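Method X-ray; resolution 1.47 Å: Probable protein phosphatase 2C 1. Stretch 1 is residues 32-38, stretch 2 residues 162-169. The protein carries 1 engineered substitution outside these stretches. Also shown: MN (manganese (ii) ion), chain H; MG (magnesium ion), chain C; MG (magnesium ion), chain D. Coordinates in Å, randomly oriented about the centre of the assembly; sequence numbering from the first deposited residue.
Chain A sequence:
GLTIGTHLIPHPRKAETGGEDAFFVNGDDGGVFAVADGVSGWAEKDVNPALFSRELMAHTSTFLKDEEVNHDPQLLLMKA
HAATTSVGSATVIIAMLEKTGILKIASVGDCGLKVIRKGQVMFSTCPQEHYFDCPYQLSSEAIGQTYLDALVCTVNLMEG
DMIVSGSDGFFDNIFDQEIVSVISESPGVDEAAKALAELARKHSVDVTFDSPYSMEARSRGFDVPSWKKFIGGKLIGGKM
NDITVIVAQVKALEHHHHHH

Stretch 1 32-38: VFAVADG
Stretch 2, residues 162-169: MIVSGSDG

Metal sites are often assembled where neighbouring strands end, and this probable protein phosphatase 2C offers a compact example. Residues 32-38 form an extended strand, with phi from -151° to -115° through Asp37. Residues 162-166 form a second strand; Gly166 is almost fully extended (phi/psi 170°/-173°), and Ser167, the N-cap (-87°/170°), leads into a helix beginning at Asp168 (-61°/-24°). The strand axes run in broadly the same direction, 30° apart, and approach to 7.6 Å. No direct hydrogen bond links the stretches; side chains fill the gap. In register, Val35 CA lies 6.3 Å from Gly166 CA, and Asp37 CA 6.1 Å from Ser167 CA.

Strand alternation directs Phe33, Val35 and Asp37 toward the partner, while Ala34 and Ala36 point away; across from Phe33, Ile163 and Ser165 point toward the first strand and Val164 away, and Ser167 points toward it too. Phe33 (chi1 p, chi2 82°) reaches Ile163 (m, t) with its ring edge, CZ to CG2 3.8 Å, an apolar contact. Its CE1 also lies 3.4 Å from CB of Ser165 (t). Val35, in t, packs CG1 4.1 Å from Ser167 N, beside Gly166, which has no side chain. Ser167 is p, its CB 4.0 Å from Asp37 OD2; both serine hydroxyls are hydrogen-bonded elsewhere in the structure.

At the far end packing gives way to coordination. Asp37 is t with chi2 -13°; Asp168 is p with chi2 -14°, its CA-to-CB bond sideways but its carboxylate nearer. Asp37 OD2 and Asp168 OD1 stand 2.8 Å apart, compatible with two anionic oxygens because both bind manganese, at 2.1 Å and 2.0 Å respectively. Each carboxylate also bridges to a magnesium: Asp37 OD1 and Gly38 O each lie 2.0 Å from one ion, Asp168 OD2 2.1 Å from the other. The oxygen of one water accepts a hydrogen bond from Asp168 N at 3.0 Å and lies 2.8 Å from Asp37 OD2.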

# COMPACT_ATOMS: atom_id res chain seq x y z
N VAL A 32 -9.00 7.44 -17.52
CA VAL A 32 -9.71 6.47 -16.71
C VAL A 32 -9.41 5.08 -17.24
O VAL A 32 -9.23 4.89 -18.45
CB VAL A 32 -11.23 6.77 -16.68
CG1 VAL A 32 -11.79 6.82 -18.09
CG2 VAL A 32 -11.98 5.75 -15.82
N PHE A 33 -9.30 4.11 -16.34
CA PHE A 33 -9.19 2.73 -16.77
C PHE A 33 -9.80 1.82 -15.71
O PHE A 33 -10.02 2.23 -14.56
CB PHE A 33 -7.75 2.32 -17.10
CG PHE A 33 -6.80 2.43 -15.94
CD1 PHE A 33 -6.72 1.42 -15.00
CD2 PHE A 33 -5.99 3.55 -15.80
CE1 PHE A 33 -5.86 1.52 -13.93
CE2 PHE A 33 -5.11 3.65 -14.73
CZ PHE A 33 -5.05 2.63 -13.79
N ALA A 34 -10.07 0.59 -16.12
CA ALA A 34 -10.62 -0.41 -15.22
C ALA A 34 -10.17 -1.78 -15.68
O ALA A 34 -9.94 -2.00 -16.88
CB ALA A 34 -12.15 -0.33 -15.19
N VAL A 35 -10.02 -2.69 -14.72
CA VAL A 35 -9.67 -4.08 -14.98
C VAL A 35 -10.62 -4.95 -14.17
O VAL A 35 -10.93 -4.62 -13.02
CB VAL A 35 -8.22 -4.39 -14.58
CG1 VAL A 35 -7.88 -5.85 -14.86
CG2 VAL A 35 -7.24 -3.48 -15.30
N ALA A 36 -11.08 -6.04 -14.76
CA ALA A 36 -11.87 -7.04 -14.05
C ALA A 36 -11.33 -8.42 -14.37
O ALA A 36 -11.03 -8.74 -15.52
CB ALA A 36 -13.34 -6.96 -14.44
N ASP A 37 -11.21 -9.25 -13.34
CA ASP A 37 -10.66 -10.59 -13.46
C ASP A 37 -11.77 -11.57 -13.11
O ASP A 37 -12.11 -11.75 -11.94
CB ASP A 37 -9.47 -10.75 -12.51
CG ASP A 37 -8.87 -12.15 -12.53
OD1 ASP A 37 -9.49 -13.08 -13.09
OD2 ASP A 37 -7.78 -12.32 -11.94
N GLY A 38 -12.34 -12.22 -14.13
CA GLY A 38 -13.34 -13.25 -13.91
C GLY A 38 -12.76 -14.40 -13.11
O GLY A 38 -11.66 -14.87 -13.42
N MET A 162 4.27 7.16 -13.10
CA MET A 162 3.88 5.99 -13.88
C MET A 162 2.94 5.13 -13.05
O MET A 162 3.29 4.69 -11.96
CB MET A 162 5.12 5.19 -14.29
CG MET A 162 6.10 5.96 -15.17
SD MET A 162 5.41 6.41 -16.77
CE MET A 162 4.96 4.81 -17.39
N ILE A 163 1.75 4.87 -13.59
CA ILE A 163 0.78 3.99 -12.96
C ILE A 163 0.87 2.63 -13.63
O ILE A 163 0.85 2.54 -14.86
CB ILE A 163 -0.64 4.55 -13.09
CG1 ILE A 163 -0.73 5.98 -12.56
CG2 ILE A 163 -1.63 3.66 -12.36
CD1 ILE A 163 -2.01 6.69 -13.00
N VAL A 164 0.97 1.56 -12.83
CA VAL A 164 0.97 0.19 -13.32
C VAL A 164 -0.17 -0.54 -12.63
O VAL A 164 -0.20 -0.63 -11.40
CB VAL A 164 2.31 -0.52 -13.06
CG1 VAL A 164 2.26 -1.98 -13.51
CG2 VAL A 164 3.45 0.22 -13.76
N SER A 165 -1.12 -1.04 -13.41
CA SER A 165 -2.28 -1.71 -12.85
C SER A 165 -2.54 -2.99 -13.62
O SER A 165 -2.05 -3.17 -14.74
CB SER A 165 -3.51 -0.78 -12.91
OG SER A 165 -4.63 -1.32 -12.22
N GLY A 166 -3.29 -3.90 -13.02
CA GLY A 166 -3.55 -5.16 -13.70
C GLY A 166 -4.22 -6.15 -12.77
O GLY A 166 -4.59 -5.84 -11.64
N SER A 167 -4.35 -7.36 -13.29
CA SER A 167 -4.98 -8.44 -12.56
C SER A 167 -3.95 -9.17 -11.69
O SER A 167 -2.75 -8.94 -11.79
CB SER A 167 -5.60 -9.41 -13.55
OG SER A 167 -4.61 -9.94 -14.41
N ASP A 168 -4.46 -10.05 -10.82
CA ASP A 168 -3.54 -10.85 -10.00
C ASP A 168 -2.61 -11.72 -10.83
O ASP A 168 -1.52 -12.08 -10.36
CB ASP A 168 -4.29 -11.66 -8.92
CG ASP A 168 -5.10 -12.82 -9.48
OD1 ASP A 168 -5.33 -12.90 -10.70
OD2 ASP A 168 -5.54 -13.67 -8.66
N GLY A 169 -2.98 -12.07 -12.07
CA GLY A 169 -2.08 -12.85 -12.90
C GLY A 169 -0.79 -12.11 -13.17
O GLY A 169 0.26 -12.73 -13.36
MN MN H . -6.38 -13.87 -12.14
MG MG C . -9.66 -14.96 -13.69
MG MG D . -7.17 -14.94 -8.64
O HOH W 1 -7.30 -10.34 -10.01
O HOH W 2 -8.28 -13.17 -8.59
O HOH W 3 -9.87 -16.81 -14.48
O HOH W 4 -9.21 -14.08 -15.44
O HOH W 5 -7.12 -14.88 -6.51
O HOH W 6 -8.92 -16.13 -8.53